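Local atomic coordinates of 231aa long hypothetical protein-L-isoaspartate O-methyltransferase (Sulfolobus tokodaii, PDB entry 1VBF), a protein that probably methylates L-isoaspartyl residues in damaged proteins, using S-adenosyl-L-methionine as the methyl donor, as part of protein repair or degradation. Residues B[208-211]-B[212-216]; B[67-70]-B[71-74]; B[34-37]-B[38-42]. One frame throughout, in Å; residues are numbered along the deposited sequence.

Along the chain the contacts come in the order 3, 2, 1. Contact 3 (34-42) lies in the loop between helix 14-22 and strand 45-48, and contact 2 (67-74) leads from helix 56-65 into strand 73-77 of the seven-stranded mixed sheet; their centres are 27 Å apart, both in the methyltransferase body. Contact 1 (208-216) starts helix 209-223, which projects from the globular part, its centre 43 Å from that of contact 2 and 33 Å from that of contact 3. None touches another. Contact 2 belongs to the Rossmann-like body alone, contact 3 lies where that body meets a neighbouring subunit, and contact 1 lies in the helix that packs against its counterparts.

Contact 1: residues B[208-211]-B[212-216]; sequences DIEF and RVNKL
D208 and R212 meet one turn apart where helix 209-223 begins, the amide N of R212 lying 3.0 Å from D208 O in a nearly straight bond (167° at the hydrogen). The ladder continues with N214 N to E210 O at 2.9 Å and K215 N to F211 O at 3.0 Å. D208 itself is the N-cap: its OD2 accepts a weak bond, 3.4 Å long, from F211 N, while the same oxygen forms a salt bridge with R169.

Most of the turn is buried, and I209, V213, R212 and E210 carry much of the packing. I209 and V213 make an apolar i to i+4 pair whose exact spacing is uncertain, and I209 also packs on its own counterparts from neighbouring subunits. With CG anti to the carbonyl carbon (chi1 -66°), the R212 chain runs back past the first turn, CG resting 3.5 Å from D208 O. The chain then bends at chi3, and its guanidinium is committed outside the turn, to E217 and E210 of the second subunit. E210 likewise looks outward: its side chain slants past that of N214, and its carboxylate pairs with R212 of the fourth subunit in a salt bridge between chains.

The other side is looser. The partly exposed F211 turns its ring from the helix toward Y206, D205 and R169, and the exposed K215 extends fully away, only its CB staying near F211 O, at 3.6 Å.

Helix 209-223 thus stands apart from the seven-stranded sheet, joined through a long connection after strand 184-191, and packs against equivalent helices of other subunits, as expected for the trimeric coiled coil by which this protein assembles.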
ATOM      1  N   ASP B 208       2.188   5.140   8.375  1.00 51.94           N
ATOM      2  CA  ASP B 208       1.418   4.146   7.644  1.00 50.13           C
ATOM      3  C   ASP B 208       1.730   4.502   6.203  1.00 49.59           C
ATOM      4  O   ASP B 208       2.048   5.660   5.901  1.00 49.39           O
ATOM      5  CB  ASP B 208      -0.085   4.217   7.958  1.00 51.21           C
ATOM      6  CG  ASP B 208      -0.638   5.625   7.919  1.00 53.15           C
ATOM      7  OD1 ASP B 208      -0.432   6.384   8.889  1.00 55.40           O
ATOM      8  OD2 ASP B 208      -1.284   5.976   6.920  1.00 55.28           O
ATOM      9  N   ILE B 209       1.700   3.487   5.347  1.00 48.45           N
ATOM     10  CA  ILE B 209       2.029   3.638   3.944  1.00 47.43           C
ATOM     11  C   ILE B 209       1.254   4.749   3.236  1.00 47.33           C
ATOM     12  O   ILE B 209       1.741   5.317   2.254  1.00 46.02           O
ATOM     13  CB  ILE B 209       1.866   2.263   3.195  1.00 46.71           C
ATOM     14  CG1 ILE B 209       2.878   2.203   2.058  1.00 45.91           C
ATOM     15  CG2 ILE B 209       0.443   2.065   2.686  1.00 44.21           C
ATOM     16  CD1 ILE B 209       2.707   1.040   1.154  1.00 48.22           C
ATOM     17  N   GLU B 210       0.059   5.072   3.724  1.00 47.41           N
ATOM     18  CA  GLU B 210      -0.700   6.141   3.091  1.00 49.17           C
ATOM     19  C   GLU B 210       0.088   7.441   3.315  1.00 49.09           C
ATOM     20  O   GLU B 210       0.436   8.156   2.373  1.00 48.51           O
ATOM     21  CB  GLU B 210      -2.110   6.215   3.699  1.00 51.09           C
ATOM     22  CG  GLU B 210      -3.032   7.286   3.098  1.00 55.19           C
ATOM     23  CD  GLU B 210      -3.214   7.194   1.571  1.00 57.11           C
ATOM     24  OE1 GLU B 210      -3.397   6.075   1.023  1.00 57.79           O
ATOM     25  OE2 GLU B 210      -3.190   8.260   0.919  1.00 58.15           O
ATOM     26  N   PHE B 211       0.406   7.712   4.576  1.00 49.23           N
ATOM     27  CA  PHE B 211       1.153   8.897   4.938  1.00 48.53           C
ATOM     28  C   PHE B 211       2.483   9.019   4.256  1.00 46.05           C
ATOM     29  O   PHE B 211       2.820  10.084   3.766  1.00 44.81           O
ATOM     30  CB  PHE B 211       1.360   8.948   6.445  1.00 53.12           C
ATOM     31  CG  PHE B 211       0.270   9.672   7.157  1.00 59.20           C
ATOM     32  CD1 PHE B 211      -1.046   9.188   7.117  1.00 60.43           C
ATOM     33  CD2 PHE B 211       0.528  10.890   7.805  1.00 60.89           C
ATOM     34  CE1 PHE B 211      -2.097   9.907   7.706  1.00 61.69           C
ATOM     35  CE2 PHE B 211      -0.527  11.627   8.404  1.00 61.79           C
ATOM     36  CZ  PHE B 211      -1.839  11.133   8.351  1.00 61.81           C
ATOM     37  N   ARG B 212       3.236   7.922   4.244  1.00 45.59           N
ATOM     38  CA  ARG B 212       4.573   7.858   3.644  1.00 44.07           C
ATOM     39  C   ARG B 212       4.537   8.215   2.153  1.00 44.73           C
ATOM     40  O   ARG B 212       5.421   8.916   1.640  1.00 44.26           O
ATOM     41  CB  ARG B 212       5.154   6.447   3.839  1.00 41.88           C
ATOM     42  CG  ARG B 212       5.432   6.058   5.287  1.00 38.42           C
ATOM     43  CD  ARG B 212       5.701   4.569   5.427  1.00 36.79           C
ATOM     44  NE  ARG B 212       6.929   4.149   4.758  1.00 35.15           N
ATOM     45  CZ  ARG B 212       7.239   2.877   4.525  1.00 36.09           C
ATOM     46  NH1 ARG B 212       6.406   1.927   4.920  1.00 35.67           N
ATOM     47  NH2 ARG B 212       8.342   2.553   3.856  1.00 35.11           N
ATOM     48  N   VAL B 213       3.501   7.730   1.473  1.00 44.87           N
ATOM     49  CA  VAL B 213       3.304   7.980   0.057  1.00 43.90           C
ATOM     50  C   VAL B 213       2.902   9.434  -0.169  1.00 45.75           C
ATOM     51  O   VAL B 213       3.404  10.077  -1.092  1.00 45.39           O
ATOM     52  CB  VAL B 213       2.241   7.033  -0.488  1.00 43.30           C
ATOM     53  CG1 VAL B 213       1.861   7.415  -1.916  1.00 41.26           C
ATOM     54  CG2 VAL B 213       2.779   5.602  -0.413  1.00 41.70           C
ATOM     55  N   ASN B 214       1.999   9.941   0.677  1.00 47.06           N
ATOM     56  CA  ASN B 214       1.550  11.333   0.617  1.00 47.47           C
ATOM     57  C   ASN B 214       2.776  12.231   0.714  1.00 48.01           C
ATOM     58  O   ASN B 214       2.858  13.270   0.073  1.00 46.50           O
ATOM     59  CB  ASN B 214       0.633  11.655   1.791  1.00 47.85           C
ATOM     60  CG  ASN B 214      -0.765  11.128   1.605  1.00 51.41           C
ATOM     61  OD1 ASN B 214      -1.464  10.838   2.582  1.00 52.34           O
ATOM     62  ND2 ASN B 214      -1.193  10.998   0.349  1.00 52.39           N
ATOM     63  N   LYS B 215       3.724  11.827   1.546  1.00 49.35           N
ATOM     64  CA  LYS B 215       4.943  12.596   1.721  1.00 52.80           C
ATOM     65  C   LYS B 215       5.817  12.506   0.475  1.00 53.68           C
ATOM     66  O   LYS B 215       6.318  13.515  -0.024  1.00 54.02           O
ATOM     67  CB  LYS B 215       5.724  12.081   2.929  1.00 54.23           C
ATOM     68  CG  LYS B 215       7.014  12.841   3.184  1.00 55.16           C
ATOM     69  CD  LYS B 215       7.691  12.325   4.435  1.00 58.21           C
ATOM     70  CE  LYS B 215       9.052  12.969   4.665  1.00 59.58           C
ATOM     71  NZ  LYS B 215       9.671  12.419   5.912  1.00 61.06           N
ATOM     72  N   LEU B 216       6.010  11.294  -0.022  1.00 53.39           N
ATOM     73  CA  LEU B 216       6.818  11.127  -1.206  1.00 54.53           C
ATOM     74  C   LEU B 216       6.249  12.058  -2.272  1.00 56.28           C
ATOM     75  O   LEU B 216       6.987  12.832  -2.890  1.00 55.54           O
ATOM     76  CB  LEU B 216       6.793   9.661  -1.661  1.00 52.78           C
ATOM     77  CG  LEU B 216       8.032   8.780  -1.408  1.00 51.36           C
ATOM     78  CD1 LEU B 216       8.975   9.424  -0.399  1.00 49.47           C
ATOM     79  CD2 LEU B 216       7.582   7.396  -0.927  1.00 51.06           C
TER

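Contact 2: residues B[67-70]-B[71-74]; sequences DLHK and GQKV
Q72 folds its side chain back over H69, so that one amide serves both the backbone and the ring of the same residue. Its OE1 accepts from H69 N at 2.8 Å with 162° at the hydrogen, although the donor stands above the carbonyl plane. The other branch of the amide, NE2, lies over one face of the imidazole, offset toward the rim and 3.1 Å from H69 NE2; this is a stack with the planes 29° apart, and no hydrogen bond joins the two nitrogens. The ring gets there because H69 CG sits between the backbone N and the carbonyl carbon (chi1 53°), while Q72 extends straight beyond CG. A weak bond from H69 ND1 to K70 O, 3.4 Å long, helps to fix the turn of the ring.

Holding these groups together is a type II beta turn from H69 to Q72, with G71 at its third position, where the positive phi favours glycine. The turn reverses the chain after helix 56-65 and feeds it into strand 73-77, the first strand of the Rossmann-like methyltransferase sheet, an inner one lying between strands 94-99 and 135-140.

Farther in, L68 crosses V74 at about a right angle, CD2 to CG2 3.8 Å, and both rest on I88 of helix 83-91. V74 is already bound by its backbone to K94 and V96 of the adjacent strand 94-99. On the other flank runs strand 135-140, where R137 forms a salt bridge with D67 and K73 N bonds to the D136 carboxylate.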
ATOM      1  N   ASP B  67     -14.705   4.267  37.081  1.00 36.93           N
ATOM      2  CA  ASP B  67     -15.158   3.957  38.430  1.00 36.58           C
ATOM      3  C   ASP B  67     -15.058   5.208  39.299  1.00 36.47           C
ATOM      4  O   ASP B  67     -14.266   5.296  40.231  1.00 35.77           O
ATOM      5  CB  ASP B  67     -14.329   2.793  38.997  1.00 38.81           C
ATOM      6  CG  ASP B  67     -14.780   2.351  40.402  1.00 44.23           C
ATOM      7  OD1 ASP B  67     -16.008   2.219  40.651  1.00 45.40           O
ATOM      8  OD2 ASP B  67     -13.894   2.115  41.262  1.00 47.04           O
ATOM      9  N   LEU B  68     -15.889   6.185  38.979  1.00 37.10           N
ATOM     10  CA  LEU B  68     -15.905   7.431  39.704  1.00 38.06           C
ATOM     11  C   LEU B  68     -16.885   7.433  40.877  1.00 42.76           C
ATOM     12  O   LEU B  68     -18.025   6.993  40.740  1.00 42.94           O
ATOM     13  CB  LEU B  68     -16.269   8.547  38.740  1.00 34.19           C
ATOM     14  CG  LEU B  68     -15.281   8.841  37.612  1.00 32.20           C
ATOM     15  CD1 LEU B  68     -15.917   9.800  36.590  1.00 26.49           C
ATOM     16  CD2 LEU B  68     -13.997   9.415  38.216  1.00 28.00           C
ATOM     17  N   HIS B  69     -16.436   7.910  42.038  1.00 48.00           N
ATOM     18  CA  HIS B  69     -17.307   8.019  43.209  1.00 52.09           C
ATOM     19  C   HIS B  69     -16.931   9.186  44.142  1.00 52.53           C
ATOM     20  O   HIS B  69     -15.922   9.861  43.934  1.00 52.97           O
ATOM     21  CB  HIS B  69     -17.398   6.679  43.977  1.00 55.30           C
ATOM     22  CG  HIS B  69     -16.077   6.078  44.351  1.00 61.14           C
ATOM     23  ND1 HIS B  69     -15.265   6.610  45.325  1.00 64.95           N
ATOM     24  CD2 HIS B  69     -15.444   4.966  43.895  1.00 64.36           C
ATOM     25  CE1 HIS B  69     -14.180   5.856  45.460  1.00 65.52           C
ATOM     26  NE2 HIS B  69     -14.268   4.854  44.605  1.00 67.21           N
ATOM     27  N   LYS B  70     -17.774   9.440  45.144  1.00 53.05           N
ATOM     28  CA  LYS B  70     -17.575  10.519  46.120  1.00 51.91           C
ATOM     29  C   LYS B  70     -16.162  10.616  46.648  1.00 48.75           C
ATOM     30  O   LYS B  70     -15.488   9.612  46.833  1.00 47.23           O
ATOM     31  CB  LYS B  70     -18.459  10.324  47.356  1.00 56.36           C
ATOM     32  CG  LYS B  70     -19.936  10.049  47.132  1.00 63.22           C
ATOM     33  CD  LYS B  70     -20.594   9.609  48.453  1.00 66.46           C
ATOM     34  CE  LYS B  70     -22.064   9.217  48.266  1.00 69.39           C
ATOM     35  NZ  LYS B  70     -22.678   8.711  49.539  1.00 70.69           N
ATOM     36  N   GLY B  71     -15.742  11.842  46.918  1.00 46.83           N
ATOM     37  CA  GLY B  71     -14.438  12.076  47.496  1.00 45.15           C
ATOM     38  C   GLY B  71     -13.163  11.653  46.806  1.00 44.66           C
ATOM     39  O   GLY B  71     -12.169  11.417  47.478  1.00 43.34           O
ATOM     40  N   GLN B  72     -13.165  11.542  45.483  1.00 44.47           N
ATOM     41  CA  GLN B  72     -11.929  11.183  44.807  1.00 44.06           C
ATOM     42  C   GLN B  72     -11.285  12.458  44.245  1.00 44.46           C
ATOM     43  O   GLN B  72     -11.931  13.508  44.127  1.00 43.69           O
ATOM     44  CB  GLN B  72     -12.179  10.214  43.648  1.00 43.64           C
ATOM     45  CG  GLN B  72     -12.843   8.914  44.013  1.00 43.95           C
ATOM     46  CD  GLN B  72     -13.043   7.998  42.807  1.00 41.69           C
ATOM     47  OE1 GLN B  72     -13.687   8.372  41.818  1.00 40.58           O
ATOM     48  NE2 GLN B  72     -12.500   6.796  42.892  1.00 38.28           N
ATOM     49  N   LYS B  73     -10.002  12.362  43.919  1.00 43.12           N
ATOM     50  CA  LYS B  73      -9.296  13.473  43.312  1.00 42.39           C
ATOM     51  C   LYS B  73      -8.995  12.904  41.941  1.00 40.62           C
ATOM     52  O   LYS B  73      -8.351  11.856  41.826  1.00 41.47           O
ATOM     53  CB  LYS B  73      -7.999  13.770  44.053  1.00 44.51           C
ATOM     54  CG  LYS B  73      -7.455  15.162  43.793  1.00 46.04           C
ATOM     55  CD  LYS B  73      -6.285  15.412  44.710  1.00 50.52           C
ATOM     56  CE  LYS B  73      -5.897  16.874  44.768  1.00 52.53           C
ATOM     57  NZ  LYS B  73      -4.929  17.054  45.886  1.00 55.40           N
ATOM     58  N   VAL B  74      -9.463  13.585  40.905  1.00 37.53           N
ATOM     59  CA  VAL B  74      -9.283  13.109  39.542  1.00 35.73           C
ATOM     60  C   VAL B  74      -8.458  14.028  38.668  1.00 35.74           C
ATOM     61  O   VAL B  74      -8.717  15.228  38.607  1.00 38.01           O
ATOM     62  CB  VAL B  74     -10.664  12.913  38.864  1.00 35.07           C
ATOM     63  CG1 VAL B  74     -10.500  12.533  37.391  1.00 32.85           C
ATOM     64  CG2 VAL B  74     -11.465  11.877  39.643  1.00 31.44           C
TER

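Contact 3: residues B[34-37]-B[38-42]; sequences KDYA and YAHTH
In the loop between helix 14-22 and strand 45-48, a short 3-10 segment (34-36) turns the chain so that Y36 reaches A39 and H40. CD2 of Y36 meets H40 CB at 3.6 Å, and the two rings lie obliquely, 5.2 Å between centroids with planes at 46°. Closer to the backbone, Y36 CA makes a CH...O contact of 3.5 Å to A39 O, and A39 CB sits 3.5 Å from D35 O; no hydrogen bond spans the two halves.

This bend also belongs to the oligomer, for the Y36 ring receives K103 of the third subunit in a cation-pi contact. Within the chain, E3 takes the H40 amide through its carboxylate.

On the buried side, Y38 CG lies anti to its carbonyl carbon (chi1 -62°), setting one ring face over A37 O, while CD1 is 3.4 Å from A37 CB. The hydroxyl accepts from R25 N, and A37 O is bonded to the R25 guanidinium. A leucine in place of this tyrosine would probably leave R25 N without its acceptor and uncover the A37 carbonyl that the ring face lies across. Beyond, the ring packs on L56 at the start of helix 56-65 and on K4 of helix 4-10.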
ATOM      1  N   LYS B  34     -24.949  22.603  18.035  1.00 45.74           N
ATOM      2  CA  LYS B  34     -26.018  22.426  19.001  1.00 48.18           C
ATOM      3  C   LYS B  34     -26.841  21.165  18.771  1.00 48.90           C
ATOM      4  O   LYS B  34     -27.236  20.484  19.718  1.00 48.90           O
ATOM      5  CB  LYS B  34     -26.933  23.642  18.981  1.00 51.36           C
ATOM      6  CG  LYS B  34     -27.660  23.872  17.648  1.00 53.93           C
ATOM      7  CD  LYS B  34     -28.632  25.031  17.808  1.00 55.69           C
ATOM      8  CE  LYS B  34     -29.528  25.211  16.613  1.00 58.42           C
ATOM      9  NZ  LYS B  34     -30.407  26.396  16.846  1.00 60.63           N
ATOM     10  N   ASP B  35     -27.102  20.849  17.512  1.00 48.96           N
ATOM     11  CA  ASP B  35     -27.880  19.666  17.207  1.00 48.80           C
ATOM     12  C   ASP B  35     -27.171  18.357  17.510  1.00 47.71           C
ATOM     13  O   ASP B  35     -27.749  17.295  17.313  1.00 49.30           O
ATOM     14  CB  ASP B  35     -28.309  19.665  15.741  1.00 52.01           C
ATOM     15  CG  ASP B  35     -29.499  20.573  15.482  1.00 55.31           C
ATOM     16  OD1 ASP B  35     -30.101  21.062  16.466  1.00 57.28           O
ATOM     17  OD2 ASP B  35     -29.837  20.788  14.297  1.00 57.50           O
ATOM     18  N   TYR B  36     -25.927  18.406  17.976  1.00 45.35           N
ATOM     19  CA  TYR B  36     -25.228  17.160  18.264  1.00 41.84           C
ATOM     20  C   TYR B  36     -25.128  16.890  19.747  1.00 40.10           C
ATOM     21  O   TYR B  36     -24.414  15.997  20.152  1.00 38.83           O
ATOM     22  CB  TYR B  36     -23.822  17.153  17.666  1.00 40.13           C
ATOM     23  CG  TYR B  36     -23.770  17.188  16.159  1.00 40.50           C
ATOM     24  CD1 TYR B  36     -24.018  18.366  15.466  1.00 40.07           C
ATOM     25  CD2 TYR B  36     -23.457  16.040  15.421  1.00 40.76           C
ATOM     26  CE1 TYR B  36     -23.955  18.404  14.076  1.00 41.24           C
ATOM     27  CE2 TYR B  36     -23.388  16.071  14.028  1.00 40.94           C
ATOM     28  CZ  TYR B  36     -23.639  17.258  13.368  1.00 40.71           C
ATOM     29  OH  TYR B  36     -23.567  17.313  11.997  1.00 42.23           O
ATOM     30  N   ALA B  37     -25.823  17.668  20.560  1.00 38.37           N
ATOM     31  CA  ALA B  37     -25.764  17.448  21.995  1.00 38.49           C
ATOM     32  C   ALA B  37     -26.079  15.977  22.331  1.00 38.53           C
ATOM     33  O   ALA B  37     -25.352  15.314  23.086  1.00 37.92           O
ATOM     34  CB  ALA B  37     -26.743  18.371  22.701  1.00 37.07           C
ATOM     35  N   TYR B  38     -27.163  15.460  21.766  1.00 38.00           N
ATOM     36  CA  TYR B  38     -27.541  14.094  22.044  1.00 37.87           C
ATOM     37  C   TYR B  38     -27.966  13.292  20.808  1.00 41.08           C
ATOM     38  O   TYR B  38     -28.742  12.316  20.909  1.00 41.90           O
ATOM     39  CB  TYR B  38     -28.614  14.079  23.133  1.00 33.91           C
ATOM     40  CG  TYR B  38     -28.116  14.664  24.431  1.00 32.74           C
ATOM     41  CD1 TYR B  38     -28.240  16.026  24.698  1.00 32.24           C
ATOM     42  CD2 TYR B  38     -27.458  13.867  25.377  1.00 32.04           C
ATOM     43  CE1 TYR B  38     -27.718  16.590  25.880  1.00 30.74           C
ATOM     44  CE2 TYR B  38     -26.928  14.417  26.560  1.00 29.72           C
ATOM     45  CZ  TYR B  38     -27.062  15.781  26.804  1.00 30.24           C
ATOM     46  OH  TYR B  38     -26.518  16.336  27.950  1.00 26.80           O
ATOM     47  N   ALA B  39     -27.422  13.695  19.649  1.00 41.82           N
ATOM     48  CA  ALA B  39     -27.689  13.030  18.369  1.00 42.10           C
ATOM     49  C   ALA B  39     -26.362  12.821  17.629  1.00 43.42           C
ATOM     50  O   ALA B  39     -25.477  13.676  17.703  1.00 46.10           O
ATOM     51  CB  ALA B  39     -28.628  13.867  17.539  1.00 40.20           C
ATOM     52  N   HIS B  40     -26.223  11.703  16.915  1.00 42.59           N
ATOM     53  CA  HIS B  40     -24.980  11.403  16.190  1.00 42.74           C
ATOM     54  C   HIS B  40     -23.921  11.130  17.222  1.00 41.03           C
ATOM     55  O   HIS B  40     -22.735  11.383  17.037  1.00 40.74           O
ATOM     56  CB  HIS B  40     -24.582  12.577  15.300  1.00 45.64           C
ATOM     57  CG  HIS B  40     -25.598  12.867  14.248  1.00 50.21           C
ATOM     58  ND1 HIS B  40     -25.807  12.028  13.175  1.00 51.30           N
ATOM     59  CD2 HIS B  40     -26.553  13.824  14.172  1.00 52.09           C
ATOM     60  CE1 HIS B  40     -26.850  12.452  12.484  1.00 53.16           C
ATOM     61  NE2 HIS B  40     -27.324  13.538  13.069  1.00 53.96           N
ATOM     62  N   THR B  41     -24.399  10.567  18.312  1.00 39.90           N
ATOM     63  CA  THR B  41     -23.607  10.230  19.468  1.00 40.32           C
ATOM     64  C   THR B  41     -22.280   9.480  19.255  1.00 40.12           C
ATOM     65  O   THR B  41     -21.432   9.425  20.157  1.00 38.26           O
ATOM     66  CB  THR B  41     -24.540   9.500  20.427  1.00 40.38           C
ATOM     67  OG1 THR B  41     -25.112  10.470  21.308  1.00 41.72           O
ATOM     68  CG2 THR B  41     -23.841   8.438  21.210  1.00 44.35           C
ATOM     69  N   HIS B  42     -22.081   8.939  18.058  1.00 40.76           N
ATOM     70  CA  HIS B  42     -20.872   8.183  17.775  1.00 40.70           C
ATOM     71  C   HIS B  42     -19.812   8.988  17.048  1.00 40.26           C
ATOM     72  O   HIS B  42     -18.724   8.489  16.798  1.00 39.85           O
ATOM     73  CB  HIS B  42     -21.199   6.906  16.980  1.00 41.84           C
ATOM     74  CG  HIS B  42     -21.925   5.857  17.773  1.00 45.00           C
ATOM     75  ND1 HIS B  42     -23.282   5.912  18.018  1.00 46.49           N
ATOM     76  CD2 HIS B  42     -21.481   4.737  18.396  1.00 46.52           C
ATOM     77  CE1 HIS B  42     -23.640   4.876  18.757  1.00 46.48           C
ATOM     78  NE2 HIS B  42     -22.567   4.146  19.003  1.00 44.38           N
TER